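Local coordinates for glucoamylase (Thermoanaerobacterium thermosaccharolyticum, PDB 1LF6), which hydrolyses terminal alpha-1,4-linked glucose units successively from the non-reducing ends of glucan chains, releasing beta-D-glucose, at residues R343-V348 with N362-Y367; F77-G82 with G116-T121; Y169-N174 with M178-R183. All blocks are in the same frame, centred on the assembly; numbering follows the deposited sequence.

Contact 1. Residues R343-V348 with N362-Y367; sequences RDLYHV and NRSLDY
Leu345 lays its forked end against Ser364, and its two methyls divide the work. CD1 approaches CB of Ser364 to 3.4 Å, tighter than usual for two carbons, and CG of Leu345 follows at 3.7 Å from the same CB. The other methyl, CD2, reaches the backbone O of Ser364 and stands 4.1 Å from CD2 of Tyr367, meeting that ring obliquely. Chi1 of -172° swings CG of Leu345 away from its own backbone N and over the second helix. The serine offers its methylene to the leucine, while its OG is hydrogen-bonded to the backbone O of Ala361 one turn back, so a polar residue packs here as an apolar surface. Beyond this buried patch Asn362, Arg363 and Asp366 of the second helix are partly exposed: Arg363 forms a salt bridge with Glu309, and Asp366 one with Arg410. Shortening Leu345 to an alanine removes both methyls, which would probably open a gap against the Ser364 methylene and take this methyl contact from the Tyr367 ring. With no hydrogen bond across it and only 130 Å² buried, this is small apolar helix-helix packing between consecutive helices 342-355 and 358-375 of the (alpha/alpha) barrel of glycoside hydrolase family 15.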
loop_
_atom_site.group_PDB
_atom_site.type_symbol
_atom_site.label_atom_id
_atom_site.label_comp_id
_atom_site.label_asym_id
_atom_site.label_seq_id
_atom_site.Cartn_x
_atom_site.Cartn_y
_atom_site.Cartn_z
ATOM N N ARG A 343 -13.733 1.077 -2.991
ATOM C CA ARG A 343 -13.805 1.465 -1.585
ATOM C C ARG A 343 -12.548 2.221 -1.166
ATOM O O ARG A 343 -12.626 3.366 -0.719
ATOM C CB ARG A 343 -14.013 0.217 -0.703
ATOM C CG ARG A 343 -13.933 0.470 0.805
ATOM C CD ARG A 343 -14.192 -0.807 1.610
ATOM N NE ARG A 343 -13.533 -1.970 1.009
ATOM C CZ ARG A 343 -14.155 -2.892 0.284
ATOM N NH1 ARG A 343 -15.461 -2.807 0.070
ATOM N NH2 ARG A 343 -13.466 -3.891 -0.240
ATOM N N ASP A 344 -11.392 1.591 -1.323
ATOM C CA ASP A 344 -10.140 2.238 -0.948
ATOM C C ASP A 344 -9.936 3.550 -1.701
ATOM O O ASP A 344 -9.537 4.550 -1.114
ATOM C CB ASP A 344 -8.956 1.295 -1.195
ATOM C CG ASP A 344 -9.020 0.044 -0.327
ATOM O OD1 ASP A 344 -8.016 -0.282 0.341
ATOM O OD2 ASP A 344 -10.082 -0.604 -0.313
ATOM N N LEU A 345 -10.221 3.545 -2.999
ATOM C CA LEU A 345 -10.061 4.738 -3.825
ATOM C C LEU A 345 -10.933 5.875 -3.286
ATOM O O LEU A 345 -10.505 7.027 -3.210
ATOM C CB LEU A 345 -10.433 4.409 -5.276
ATOM C CG LEU A 345 -10.173 5.439 -6.379
ATOM C CD1 LEU A 345 -8.702 5.838 -6.385
ATOM C CD2 LEU A 345 -10.562 4.840 -7.727
ATOM N N TYR A 346 -12.157 5.532 -2.909
ATOM C CA TYR A 346 -13.116 6.485 -2.354
ATOM C C TYR A 346 -12.529 7.176 -1.129
ATOM O O TYR A 346 -12.566 8.403 -1.008
ATOM C CB TYR A 346 -14.403 5.734 -1.973
ATOM C CG TYR A 346 -15.370 6.481 -1.074
ATOM C CD1 TYR A 346 -16.107 7.571 -1.546
ATOM C CD2 TYR A 346 -15.562 6.082 0.250
ATOM C CE1 TYR A 346 -17.017 8.243 -0.720
ATOM C CE2 TYR A 346 -16.465 6.746 1.082
ATOM C CZ TYR A 346 -17.190 7.824 0.591
ATOM O OH TYR A 346 -18.083 8.475 1.411
ATOM N N HIS A 347 -11.981 6.378 -0.220
ATOM C CA HIS A 347 -11.395 6.910 1.000
ATOM C C HIS A 347 -10.159 7.751 0.700
ATOM O O HIS A 347 -9.962 8.813 1.294
ATOM C CB HIS A 347 -11.066 5.754 1.944
ATOM C CG HIS A 347 -12.285 5.059 2.474
ATOM N ND1 HIS A 347 -13.248 5.714 3.216
ATOM C CD2 HIS A 347 -12.712 3.780 2.350
ATOM C CE1 HIS A 347 -14.212 4.866 3.528
ATOM N NE2 HIS A 347 -13.911 3.684 3.015
ATOM N N VAL A 348 -9.336 7.280 -0.230
ATOM C CA VAL A 348 -8.134 8.007 -0.620
ATOM C C VAL A 348 -8.573 9.358 -1.204
ATOM O O VAL A 348 -8.020 10.397 -0.863
ATOM C CB VAL A 348 -7.316 7.193 -1.663
ATOM C CG1 VAL A 348 -6.228 8.079 -2.306
ATOM C CG2 VAL A 348 -6.664 5.988 -0.975
ATOM N N ASN A 362 -10.659 14.050 -8.331
ATOM C CA ASN A 362 -11.415 14.023 -9.582
ATOM C C ASN A 362 -10.863 13.014 -10.574
ATOM O O ASN A 362 -11.620 12.368 -11.299
ATOM C CB ASN A 362 -11.443 15.408 -10.233
ATOM C CG ASN A 362 -12.640 16.221 -9.799
ATOM O OD1 ASN A 362 -13.782 15.787 -9.952
ATOM N ND2 ASN A 362 -12.389 17.407 -9.255
ATOM N N ARG A 363 -9.543 12.884 -10.615
ATOM C CA ARG A 363 -8.931 11.929 -11.519
ATOM C C ARG A 363 -9.334 10.520 -11.090
ATOM O O ARG A 363 -9.592 9.657 -11.928
ATOM C CB ARG A 363 -7.414 12.078 -11.484
ATOM C CG ARG A 363 -6.754 11.914 -12.841
ATOM C CD ARG A 363 -5.275 12.244 -12.748
ATOM N NE ARG A 363 -5.070 13.523 -12.081
ATOM C CZ ARG A 363 -4.423 13.676 -10.930
ATOM N NH1 ARG A 363 -3.906 12.628 -10.307
ATOM N NH2 ARG A 363 -4.298 14.887 -10.400
ATOM N N SER A 364 -9.393 10.285 -9.781
ATOM C CA SER A 364 -9.775 8.964 -9.300
ATOM C C SER A 364 -11.245 8.716 -9.634
ATOM O O SER A 364 -11.628 7.593 -9.966
ATOM C CB SER A 364 -9.526 8.836 -7.790
ATOM O OG SER A 364 -10.535 9.471 -7.029
ATOM N N LEU A 365 -12.070 9.760 -9.563
ATOM C CA LEU A 365 -13.485 9.609 -9.890
ATOM C C LEU A 365 -13.634 9.307 -11.375
ATOM O O LEU A 365 -14.415 8.432 -11.766
ATOM C CB LEU A 365 -14.275 10.873 -9.540
ATOM C CG LEU A 365 -15.787 10.818 -9.790
ATOM C CD1 LEU A 365 -16.401 9.671 -9.001
ATOM C CD2 LEU A 365 -16.431 12.144 -9.385
ATOM N N ASP A 366 -12.883 10.027 -12.202
ATOM C CA ASP A 366 -12.936 9.811 -13.643
ATOM C C ASP A 366 -12.446 8.415 -14.018
ATOM O O ASP A 366 -12.858 7.858 -15.034
ATOM C CB ASP A 366 -12.117 10.883 -14.361
ATOM C CG ASP A 366 -12.864 12.195 -14.466
ATOM O OD1 ASP A 366 -12.237 13.257 -14.285
ATOM O OD2 ASP A 366 -14.085 12.156 -14.736
ATOM N N TYR A 367 -11.564 7.852 -13.196
ATOM C CA TYR A 367 -11.069 6.501 -13.440
ATOM C C TYR A 367 -12.259 5.556 -13.263
ATOM O O TYR A 367 -12.503 4.679 -14.092
ATOM C CB TYR A 367 -9.979 6.140 -12.427
ATOM C CG TYR A 367 -9.552 4.689 -12.494
ATOM C CD1 TYR A 367 -8.666 4.249 -13.476
ATOM C CD2 TYR A 367 -10.067 3.747 -11.601
ATOM C CE1 TYR A 367 -8.304 2.903 -13.571
ATOM C CE2 TYR A 367 -9.713 2.397 -11.689
ATOM C CZ TYR A 367 -8.832 1.984 -12.677
ATOM O OH TYR A 367 -8.489 0.655 -12.784
#

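Contact 2. Residues F77-G82 with G116-T121; sequences FIVTDG and GRYRIT
Packing between two beta-sheets of the N-terminal super beta-sandwich brings strand 70-80 against strand 118-126. The evidence is the spacing: CA of Val79 and CA of Tyr118 are 8.5 Å apart, CA of Phe77 and CA of Ile120 are 8.6 Å apart, and no hydrogen bond crosses. These are distances of facing layers rather than of neighbouring strands, and the two strands belong to different sheets. Alternate residues, Phe77 and Val79 from one strand and Tyr118 and Ile120 from the other, point into the interface, whereas Ile78 and Thr80 point away from it.

In the first pair, Ile120 sends CD1 to CB of Phe77 at 3.7 Å, so the end of the isoleucine chain meets the root of the phenylalanine and not the far end of its ring. The branch methyl CG2 of Ile120 comes obliquely to the ring, 4.1 Å from CD2 of Phe77. The extended outer chain of Ile120, with chi2 of -179°, carries CD1 this far across. The Phe77 ring is also packed by Leu151 and Leu153 of strand 150-157 and by Met135 and Ala137 of strand 132-141, which places it between the layers.

At the strand end, Thr80 OG1 accepts a bond from the backbone N of Gly82, an ST turn that leads the chain out of the sheet. Nearby, Pro87 touches both Val79 and Tyr118 and lies beside the second pair. There the valine places a methyl over one face of the tyrosine in a CH-pi contact: CG1 of Val79 lies 3.5 Å from the ring centroid of Tyr118, 22° off the ring normal. It is displaced toward the rim, and the ring atom nearest to CG1 of Val79 is CE1 of Tyr118 at 3.2 Å.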
loop_
_atom_site.group_PDB
_atom_site.type_symbol
_atom_site.label_atom_id
_atom_site.label_comp_id
_atom_site.label_asym_id
_atom_site.label_seq_id
_atom_site.Cartn_x
_atom_site.Cartn_y
_atom_site.Cartn_z
ATOM N N PHE A 77 23.577 -4.762 0.339
ATOM C CA PHE A 77 25.024 -4.852 0.469
ATOM C C PHE A 77 25.417 -6.011 1.370
ATOM O O PHE A 77 24.723 -6.319 2.342
ATOM C CB PHE A 77 25.595 -3.559 1.059
ATOM C CG PHE A 77 25.746 -2.452 0.061
ATOM C CD1 PHE A 77 26.646 -2.572 -0.994
ATOM C CD2 PHE A 77 24.986 -1.294 0.166
ATOM C CE1 PHE A 77 26.786 -1.554 -1.929
ATOM C CE2 PHE A 77 25.120 -0.273 -0.762
ATOM C CZ PHE A 77 26.022 -0.402 -1.813
ATOM N N ILE A 78 26.530 -6.651 1.026
ATOM C CA ILE A 78 27.064 -7.753 1.814
ATOM C C ILE A 78 28.515 -7.391 2.102
ATOM O O ILE A 78 29.261 -7.027 1.190
ATOM C CB ILE A 78 27.034 -9.094 1.044
ATOM C CG1 ILE A 78 25.618 -9.377 0.539
ATOM C CG2 ILE A 78 27.498 -10.222 1.960
ATOM C CD1 ILE A 78 24.574 -9.451 1.642
ATOM N N VAL A 79 28.909 -7.475 3.367
ATOM C CA VAL A 79 30.276 -7.137 3.748
ATOM C C VAL A 79 30.979 -8.302 4.428
ATOM O O VAL A 79 30.354 -9.102 5.120
ATOM C CB VAL A 79 30.308 -5.910 4.693
ATOM C CG1 VAL A 79 29.335 -6.110 5.829
ATOM C CG2 VAL A 79 31.710 -5.704 5.245
ATOM N N THR A 80 32.287 -8.390 4.211
ATOM C CA THR A 80 33.090 -9.445 4.804
ATOM C C THR A 80 34.511 -8.943 5.029
ATOM O O THR A 80 34.888 -7.878 4.539
ATOM C CB THR A 80 33.145 -10.685 3.887
ATOM O OG1 THR A 80 33.818 -11.749 4.568
ATOM C CG2 THR A 80 33.892 -10.367 2.599
ATOM N N ASP A 81 35.290 -9.713 5.780
ATOM C CA ASP A 81 36.677 -9.364 6.057
ATOM C C ASP A 81 37.576 -10.195 5.149
ATOM O O ASP A 81 38.803 -10.084 5.193
ATOM C CB ASP A 81 37.013 -9.652 7.521
ATOM C CG ASP A 81 36.824 -11.116 7.887
ATOM O OD1 ASP A 81 37.101 -11.479 9.050
ATOM O OD2 ASP A 81 36.398 -11.903 7.013
ATOM N N GLY A 82 36.947 -11.028 4.324
ATOM C CA GLY A 82 37.681 -11.889 3.411
ATOM C C GLY A 82 38.337 -13.044 4.143
ATOM O O GLY A 82 39.105 -13.809 3.559
ATOM N N GLY A 116 29.068 -3.950 15.462
ATOM C CA GLY A 116 29.788 -2.688 15.449
ATOM C C GLY A 116 31.101 -2.648 14.695
ATOM O O GLY A 116 32.048 -1.992 15.133
ATOM N N ARG A 117 31.164 -3.330 13.558
ATOM C CA ARG A 117 32.383 -3.351 12.763
ATOM C C ARG A 117 32.302 -2.375 11.596
ATOM O O ARG A 117 33.307 -1.784 11.201
ATOM C CB ARG A 117 32.646 -4.769 12.249
ATOM C CG ARG A 117 32.817 -5.790 13.368
ATOM C CD ARG A 117 32.816 -7.219 12.855
ATOM N NE ARG A 117 31.629 -7.504 12.051
ATOM C CZ ARG A 117 31.172 -8.726 11.791
ATOM N NH1 ARG A 117 31.795 -9.791 12.277
ATOM N NH2 ARG A 117 30.094 -8.880 11.036
ATOM N N TYR A 118 31.103 -2.200 11.051
ATOM C CA TYR A 118 30.918 -1.296 9.924
ATOM C C TYR A 118 29.627 -0.489 10.016
ATOM O O TYR A 118 28.805 -0.691 10.911
ATOM C CB TYR A 118 30.916 -2.079 8.608
ATOM C CG TYR A 118 29.746 -3.026 8.478
ATOM C CD1 TYR A 118 29.822 -4.334 8.959
ATOM C CD2 TYR A 118 28.542 -2.600 7.916
ATOM C CE1 TYR A 118 28.724 -5.195 8.883
ATOM C CE2 TYR A 118 27.439 -3.450 7.838
ATOM C CZ TYR A 118 27.537 -4.744 8.325
ATOM O OH TYR A 118 26.445 -5.578 8.266
ATOM N N ARG A 119 29.463 0.423 9.064
ATOM C CA ARG A 119 28.282 1.271 8.983
ATOM C C ARG A 119 28.102 1.678 7.531
ATOM O O ARG A 119 29.051 2.110 6.877
ATOM C CB ARG A 119 28.457 2.525 9.843
ATOM C CG ARG A 119 27.260 3.468 9.814
ATOM C CD ARG A 119 27.653 4.848 10.298
ATOM N NE ARG A 119 28.073 4.833 11.693
ATOM C CZ ARG A 119 28.877 5.739 12.239
ATOM N NH1 ARG A 119 29.203 5.649 13.520
ATOM N NH2 ARG A 119 29.365 6.727 11.498
ATOM N N ILE A 120 26.888 1.524 7.020
ATOM C CA ILE A 120 26.603 1.896 5.642
ATOM C C ILE A 120 25.500 2.947 5.635
ATOM O O ILE A 120 24.449 2.761 6.251
ATOM C CB ILE A 120 26.148 0.674 4.808
ATOM C CG1 ILE A 120 27.249 -0.391 4.795
ATOM C CG2 ILE A 120 25.825 1.106 3.385
ATOM C CD1 ILE A 120 26.907 -1.631 3.980
ATOM N N THR A 121 25.746 4.055 4.948
ATOM C CA THR A 121 24.761 5.128 4.871
ATOM C C THR A 121 24.285 5.268 3.430
ATOM O O THR A 121 25.093 5.282 2.502
ATOM C CB THR A 121 25.365 6.461 5.352
ATOM O OG1 THR A 121 25.822 6.308 6.701
ATOM C CG2 THR A 121 24.326 7.577 5.293
#

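Contact 3. Residues Y169-N174 with M178-R183; sequences YVIKAN and MLMAKR
Chi1 of 53° sets the ring of Tyr169 between its own backbone N and carbonyl carbon, from where it leans across the neighbouring strand to Met180; Ile171 adopts the same first rotation (63°), and its CG1 branch turns the same way. Both residues sit on strand 166-173 of a beta hairpin whose return strand is 176-183, part of the N-terminal super beta-sandwich. Four backbone bonds define the antiparallel register. Tyr169 pairs with Met180 and Ile171 with Met178 as hydrogen-bonded pairs, and Val170 faces Leu179 in the non-hydrogen-bonded pair between them. The shortest of these bonds runs from N of Met180 to O of Tyr169, 2.7 Å, while N of Met178 reaches O of Ile171 at 3.3 Å. The short strand axes are 130° apart in direction, well off strict antiparallel, consistent with strong twist.

On the face carrying Tyr169, Ile171, Met178 and Met180, the bent methionine chain of Met180 runs past Ile171 at about a right angle, its SD 3.5 Å from CD1 of that residue. Met178, extended beyond CG, holds its CE 4.1 Å from CB of Ala173. Helix 254-266 covers this face, touching Ala173, Met178 and Met180, and OD2 of its Asp254 is hydrogen-bonded to OH of Tyr169. Val170 and Leu179 point to the other face, where Tyr199 of strand 198-203 touches both.

Arg16 makes a cation-pi contact with the Tyr169 ring; within the hairpin, CG of Lys182 lies at its edge, 3.7 Å from CE2 of Tyr169, and CB of Met180 stands over one face, 3.6 Å from the ring centroid in a CH-pi contact.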
loop_
_atom_site.group_PDB
_atom_site.type_symbol
_atom_site.label_atom_id
_atom_site.label_comp_id
_atom_site.label_asym_id
_atom_site.label_seq_id
_atom_site.Cartn_x
_atom_site.Cartn_y
_atom_site.Cartn_z
ATOM N N TYR A 169 22.961 -10.770 -17.865
ATOM C CA TYR A 169 24.183 -10.698 -18.654
ATOM C C TYR A 169 24.905 -9.375 -18.406
ATOM O O TYR A 169 24.400 -8.507 -17.691
ATOM C CB TYR A 169 23.862 -10.871 -20.141
ATOM C CG TYR A 169 22.801 -9.932 -20.665
ATOM C CD1 TYR A 169 23.147 -8.789 -21.385
ATOM C CD2 TYR A 169 21.449 -10.194 -20.455
ATOM C CE1 TYR A 169 22.169 -7.932 -21.887
ATOM C CE2 TYR A 169 20.465 -9.346 -20.949
ATOM C CZ TYR A 169 20.829 -8.221 -21.664
ATOM O OH TYR A 169 19.852 -7.396 -22.165
ATOM N N VAL A 170 26.090 -9.226 -18.994
ATOM C CA VAL A 170 26.874 -8.013 -18.808
ATOM C C VAL A 170 27.248 -7.362 -20.137
ATOM O O VAL A 170 27.547 -8.045 -21.118
ATOM C CB VAL A 170 28.171 -8.314 -18.019
ATOM C CG1 VAL A 170 28.864 -7.019 -17.632
ATOM C CG2 VAL A 170 27.849 -9.142 -16.786
ATOM N N ILE A 171 27.212 -6.036 -20.164
ATOM C CA ILE A 171 27.572 -5.292 -21.361
ATOM C C ILE A 171 28.479 -4.142 -20.959
ATOM O O ILE A 171 28.857 -4.006 -19.794
ATOM C CB ILE A 171 26.342 -4.695 -22.072
ATOM C CG1 ILE A 171 25.652 -3.685 -21.153
ATOM C CG2 ILE A 171 25.387 -5.801 -22.486
ATOM C CD1 ILE A 171 24.587 -2.856 -21.840
ATOM N N LYS A 172 28.826 -3.320 -21.938
ATOM C CA LYS A 172 29.665 -2.165 -21.697
ATOM C C LYS A 172 29.114 -1.045 -22.565
ATOM O O LYS A 172 29.080 -1.150 -23.794
ATOM C CB LYS A 172 31.116 -2.478 -22.064
ATOM C CG LYS A 172 32.132 -1.550 -21.420
ATOM C CD LYS A 172 33.555 -1.996 -21.722
ATOM C CE LYS A 172 34.577 -1.130 -21.003
ATOM N NZ LYS A 172 35.980 -1.525 -21.325
ATOM N N ALA A 173 28.644 0.012 -21.917
ATOM C CA ALA A 173 28.090 1.157 -22.622
ATOM C C ALA A 173 29.022 2.335 -22.398
ATOM O O ALA A 173 29.171 2.813 -21.273
ATOM C CB ALA A 173 26.693 1.472 -22.095
ATOM N N ASN A 174 29.658 2.795 -23.473
ATOM C CA ASN A 174 30.589 3.916 -23.386
ATOM C C ASN A 174 31.587 3.684 -22.255
ATOM O O ASN A 174 31.743 4.520 -21.365
ATOM C CB ASN A 174 29.819 5.220 -23.159
ATOM C CG ASN A 174 29.031 5.652 -24.383
ATOM O OD1 ASN A 174 28.515 4.818 -25.130
ATOM N ND2 ASN A 174 28.922 6.960 -24.586
ATOM N N MET A 178 27.881 -2.406 -17.138
ATOM C CA MET A 178 26.549 -2.476 -16.554
ATOM C C MET A 178 26.013 -3.904 -16.525
ATOM O O MET A 178 26.122 -4.639 -17.510
ATOM C CB MET A 178 25.579 -1.596 -17.353
ATOM C CG MET A 178 25.920 -0.115 -17.377
ATOM S SD MET A 178 24.779 0.819 -18.424
ATOM C CE MET A 178 25.513 2.467 -18.338
ATOM N N LEU A 179 25.447 -4.296 -15.388
ATOM C CA LEU A 179 24.856 -5.622 -15.244
ATOM C C LEU A 179 23.436 -5.490 -15.780
ATOM O O LEU A 179 22.653 -4.673 -15.289
ATOM C CB LEU A 179 24.832 -6.052 -13.774
ATOM C CG LEU A 179 26.136 -6.607 -13.191
ATOM C CD1 LEU A 179 27.273 -5.634 -13.428
ATOM C CD2 LEU A 179 25.960 -6.875 -11.700
ATOM N N MET A 180 23.112 -6.281 -16.794
ATOM C CA MET A 180 21.795 -6.224 -17.413
ATOM C C MET A 180 20.892 -7.388 -17.022
ATOM O O MET A 180 21.365 -8.474 -16.686
ATOM C CB MET A 180 21.938 -6.208 -18.937
ATOM C CG MET A 180 22.974 -5.227 -19.463
ATOM S SD MET A 180 22.574 -3.517 -19.077
ATOM C CE MET A 180 21.159 -3.284 -20.155
ATOM N N ALA A 181 19.585 -7.148 -17.081
ATOM C CA ALA A 181 18.588 -8.163 -16.770
ATOM C C ALA A 181 17.389 -7.906 -17.667
ATOM O O ALA A 181 17.056 -6.755 -17.953
ATOM C CB ALA A 181 18.179 -8.079 -15.304
ATOM N N LYS A 182 16.741 -8.972 -18.122
ATOM C CA LYS A 182 15.588 -8.799 -18.988
ATOM C C LYS A 182 14.596 -9.948 -18.921
ATOM O O LYS A 182 14.912 -11.052 -18.473
ATOM C CB LYS A 182 16.049 -8.595 -20.437
ATOM C CG LYS A 182 16.803 -9.774 -21.037
ATOM C CD LYS A 182 15.925 -10.606 -21.965
ATOM C CE LYS A 182 15.606 -9.852 -23.247
ATOM N NZ LYS A 182 14.770 -10.659 -24.176
ATOM N N ARG A 183 13.380 -9.649 -19.355
ATOM C CA ARG A 183 12.290 -10.607 -19.411
ATOM C C ARG A 183 11.226 -9.901 -20.233
ATOM O O ARG A 183 10.716 -8.856 -19.834
ATOM C CB ARG A 183 11.742 -10.926 -18.020
ATOM C CG ARG A 183 10.854 -12.157 -18.032
ATOM C CD ARG A 183 9.760 -12.106 -16.987
ATOM N NE ARG A 183 8.644 -12.951 -17.403
ATOM C CZ ARG A 183 7.433 -12.931 -16.856
ATOM N NH1 ARG A 183 6.491 -13.742 -17.317
ATOM N NH2 ARG A 183 7.162 -12.108 -15.852
#

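All three contacts are largely buried, but they hold different kinds of element. Contact 1 joins consecutive helices of the catalytic (alpha/alpha) barrel; contacts 2 and 3 belong to the N-terminal beta domain, and the centre of contact 1 lies about 45 and 40 Å from theirs. Contact 2 links two sheets and contact 3 two neighbouring strands, yet both reach the same large antiparallel sheet, with nearest atoms about 11 Å apart. Chemistry follows place: contacts 1 and 2 rest on carbon packing with no hydrogen bond across, a serine methylene included in contact 1, burying 130 and 193 Å², whereas contact 3 adds backbone hydrogen bonds and buries 447 Å². Every touching residue of contacts 1 and 2 is buried; contact 3 alone includes a partly exposed one, Lys182.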